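Local coordinates for organic hydroperoxide resistance protein (Deinococcus radiodurans, PDB 1USP) that probably protects the bacterium against organic hydroperoxides by reducing them to alcohols with a reactive pair of cysteines, as in other Ohr proteins of the OsmC/Ohr family, at residues E97-F102 and R134-E139. Sequence-based numbering, arbitrary orientation.
Sequences ELEGHF and RLKVRE. With GOL (glycerol), chain E.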
loop_
_atom_site.group_PDB
_atom_site.type_symbol
_atom_site.label_atom_id
_atom_site.label_comp_id
_atom_site.label_asym_id
_atom_site.label_seq_id
_atom_site.Cartn_x
_atom_site.Cartn_y
_atom_site.Cartn_z
ATOM N N GLU B 97 -3.203 11.615 -5.646
ATOM C CA GLU B 97 -3.941 12.757 -5.128
ATOM C C GLU B 97 -4.656 12.338 -3.837
ATOM O O GLU B 97 -5.383 11.345 -3.819
ATOM C CB GLU B 97 -4.998 13.233 -6.141
ATOM C CG GLU B 97 -5.852 14.398 -5.652
ATOM C CD GLU B 97 -7.090 14.627 -6.518
ATOM O OE1 GLU B 97 -8.192 14.151 -6.150
ATOM O OE2 GLU B 97 -6.948 15.290 -7.569
ATOM N N LEU B 98 -4.444 13.100 -2.772
ATOM C CA LEU B 98 -5.121 12.911 -1.501
ATOM C C LEU B 98 -6.025 14.107 -1.225
ATOM O O LEU B 98 -5.550 15.228 -1.246
ATOM C CB LEU B 98 -4.096 12.830 -0.373
ATOM C CG LEU B 98 -3.043 11.731 -0.478
ATOM C CD1 LEU B 98 -1.973 11.911 0.600
ATOM C CD2 LEU B 98 -3.711 10.392 -0.343
ATOM N N GLU B 99 -7.298 13.855 -0.939
ATOM C CA GLU B 99 -8.289 14.901 -0.694
ATOM C C GLU B 99 -9.007 14.674 0.628
ATOM O O GLU B 99 -9.685 13.670 0.802
ATOM C CB GLU B 99 -9.303 14.936 -1.837
ATOM C CG GLU B 99 -10.328 16.059 -1.708
ATOM C CD GLU B 99 -11.066 16.324 -3.015
ATOM O OE1 GLU B 99 -10.403 16.478 -4.059
ATOM O OE2 GLU B 99 -12.305 16.370 -3.004
ATOM N N GLY B 100 -8.848 15.605 1.559
ATOM C CA GLY B 100 -9.473 15.516 2.859
ATOM C C GLY B 100 -10.688 16.404 3.033
ATOM O O GLY B 100 -10.726 17.543 2.561
ATOM N N HIS B 101 -11.687 15.888 3.725
ATOM C CA HIS B 101 -12.867 16.666 4.069
ATOM C C HIS B 101 -12.944 16.713 5.590
ATOM O O HIS B 101 -12.955 15.675 6.236
ATOM C CB HIS B 101 -14.117 16.032 3.494
ATOM C CG HIS B 101 -15.375 16.722 3.912
ATOM N ND1 HIS B 101 -15.579 18.073 3.720
ATOM C CD2 HIS B 101 -16.485 16.256 4.532
ATOM C CE1 HIS B 101 -16.768 18.407 4.192
ATOM N NE2 HIS B 101 -17.337 17.326 4.693
ATOM N N PHE B 102 -12.960 17.915 6.149
ATOM C CA PHE B 102 -12.947 18.108 7.593
ATOM C C PHE B 102 -14.149 18.961 8.013
ATOM O O PHE B 102 -14.036 20.176 8.097
ATOM C CB PHE B 102 -11.650 18.798 8.002
ATOM C CG PHE B 102 -10.402 18.079 7.545
ATOM C CD1 PHE B 102 -9.815 18.388 6.325
ATOM C CD2 PHE B 102 -9.816 17.101 8.336
ATOM C CE1 PHE B 102 -8.649 17.723 5.883
ATOM C CE2 PHE B 102 -8.655 16.444 7.910
ATOM C CZ PHE B 102 -8.075 16.762 6.674
ATOM N N ARG B 134 -0.209 15.166 -4.635
ATOM C CA ARG B 134 -0.947 16.417 -4.566
ATOM C C ARG B 134 -1.970 16.372 -3.430
ATOM O O ARG B 134 -2.777 15.457 -3.373
ATOM C CB ARG B 134 -1.660 16.623 -5.899
ATOM C CG ARG B 134 -2.321 17.953 -6.019
ATOM C CD ARG B 134 -2.890 18.213 -7.375
ATOM N NE ARG B 134 -3.813 19.349 -7.322
ATOM C CZ ARG B 134 -4.957 19.434 -7.990
ATOM N NH1 ARG B 134 -5.385 18.431 -8.756
ATOM N NH2 ARG B 134 -5.699 20.533 -7.857
ATOM N N LEU B 135 -1.923 17.364 -2.542
ATOM C CA LEU B 135 -2.835 17.504 -1.410
ATOM C C LEU B 135 -3.971 18.492 -1.711
ATOM O O LEU B 135 -3.719 19.628 -2.123
ATOM C CB LEU B 135 -2.065 18.017 -0.188
ATOM C CG LEU B 135 -0.894 17.169 0.303
ATOM C CD1 LEU B 135 -0.325 17.733 1.605
ATOM C CD2 LEU B 135 -1.296 15.716 0.466
ATOM N N LYS B 136 -5.207 18.051 -1.489
ATOM C CA LYS B 136 -6.409 18.847 -1.730
ATOM C C LYS B 136 -7.339 18.794 -0.525
ATOM O O LYS B 136 -7.389 17.804 0.200
ATOM C CB LYS B 136 -7.210 18.364 -2.950
ATOM C CG LYS B 136 -6.416 17.876 -4.144
ATOM C CD LYS B 136 -6.740 18.649 -5.410
ATOM C CE LYS B 136 -8.230 18.671 -5.767
ATOM N NZ LYS B 136 -8.482 18.278 -7.202
ATOM N N VAL B 137 -8.078 19.884 -0.339
ATOM C CA VAL B 137 -9.138 19.972 0.641
ATOM C C VAL B 137 -10.483 20.082 -0.094
ATOM O O VAL B 137 -10.611 20.765 -1.105
ATOM C CB VAL B 137 -8.933 21.190 1.566
ATOM C CG1 VAL B 137 -10.173 21.446 2.408
ATOM C CG2 VAL B 137 -7.728 20.976 2.475
ATOM N N ARG B 138 -11.485 19.435 0.475
ATOM C CA ARG B 138 -12.802 19.289 -0.110
ATOM C C ARG B 138 -13.810 20.064 0.722
ATOM O O ARG B 138 -13.835 19.932 1.940
ATOM C CB ARG B 138 -13.149 17.812 -0.057
ATOM C CG ARG B 138 -14.557 17.415 -0.436
ATOM C CD ARG B 138 -14.558 16.055 -1.079
ATOM N NE ARG B 138 -15.129 14.990 -0.273
ATOM C CZ ARG B 138 -14.890 13.691 -0.481
ATOM N NH1 ARG B 138 -14.059 13.285 -1.442
ATOM N NH2 ARG B 138 -15.472 12.788 0.294
ATOM N N GLU B 139 -14.642 20.855 0.053
ATOM C CA GLU B 139 -15.678 21.655 0.710
ATOM C C GLU B 139 -16.797 20.795 1.299
ATOM O O GLU B 139 -17.309 19.856 0.667
ATOM C CB GLU B 139 -16.267 22.690 -0.261
ATOM C CG GLU B 139 -15.677 24.084 -0.087
ATOM C CD GLU B 139 -16.362 24.866 1.015
ATOM O OE1 GLU B 139 -15.785 25.001 2.113
ATOM O OE2 GLU B 139 -17.490 25.333 0.786
ATOM O OXT GLU B 139 -17.203 21.063 2.432
HETATM C C1 GOL E . -15.184 21.717 4.715
HETATM O O1 GOL E . -16.245 22.296 5.427
HETATM C C2 GOL E . -13.880 22.177 5.337
HETATM O O2 GOL E . -13.640 23.503 4.933
HETATM C C3 GOL E . -12.671 21.316 4.979
HETATM O O3 GOL E . -13.032 20.147 4.295
#
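Leu98 and Gly100 zip strand 97-101 in parallel to strand 134-137, their directions 22° apart: their NH groups give to Arg134 O and Lys136 O, while Leu98 O and Gly100 O accept from Lys136 N and Arg138 N, all at 2.9 to 3.0 Å. Long charged chains suit the polar face. Glu97, its CG anti to the backbone N (chi1 178°), extends until OE2 is 3.4 Å from Lys136 NZ, a weakly bonded salt bridge; its long salt bridge to Arg134 NH1 (3.7 Å) is purely electrostatic, the oxygen lying well out of the guanidinium plane. Lys136 CD covers a face of that guanidinium. Glu99 crosses Arg138 nearly at right angles, OE2 resting on CD (3.0 Å) and forming a long salt bridge to NH1 (3.9 Å) at the guanidinium edge. His101 ND1 gives an in-plane hydrogen to Arg138 O (3.1 Å), entering above the carbonyl plane; glycerol, probably from the crystallisation liquor, accepts from Phe102 N. On the apolar face Leu98 CD1 meets Leu135 CD2 at 3.9 Å, and Gly100 leaves room for the Phe102 ring. Both leucines pack on Phe58 of helix 46-69, Val137 on helix 107-120. A beta-alpha-beta crossover joins the strands; 97-101 is the middle strand of the chain's three-stranded mixed sheet, with 78-86 antiparallel on its other side.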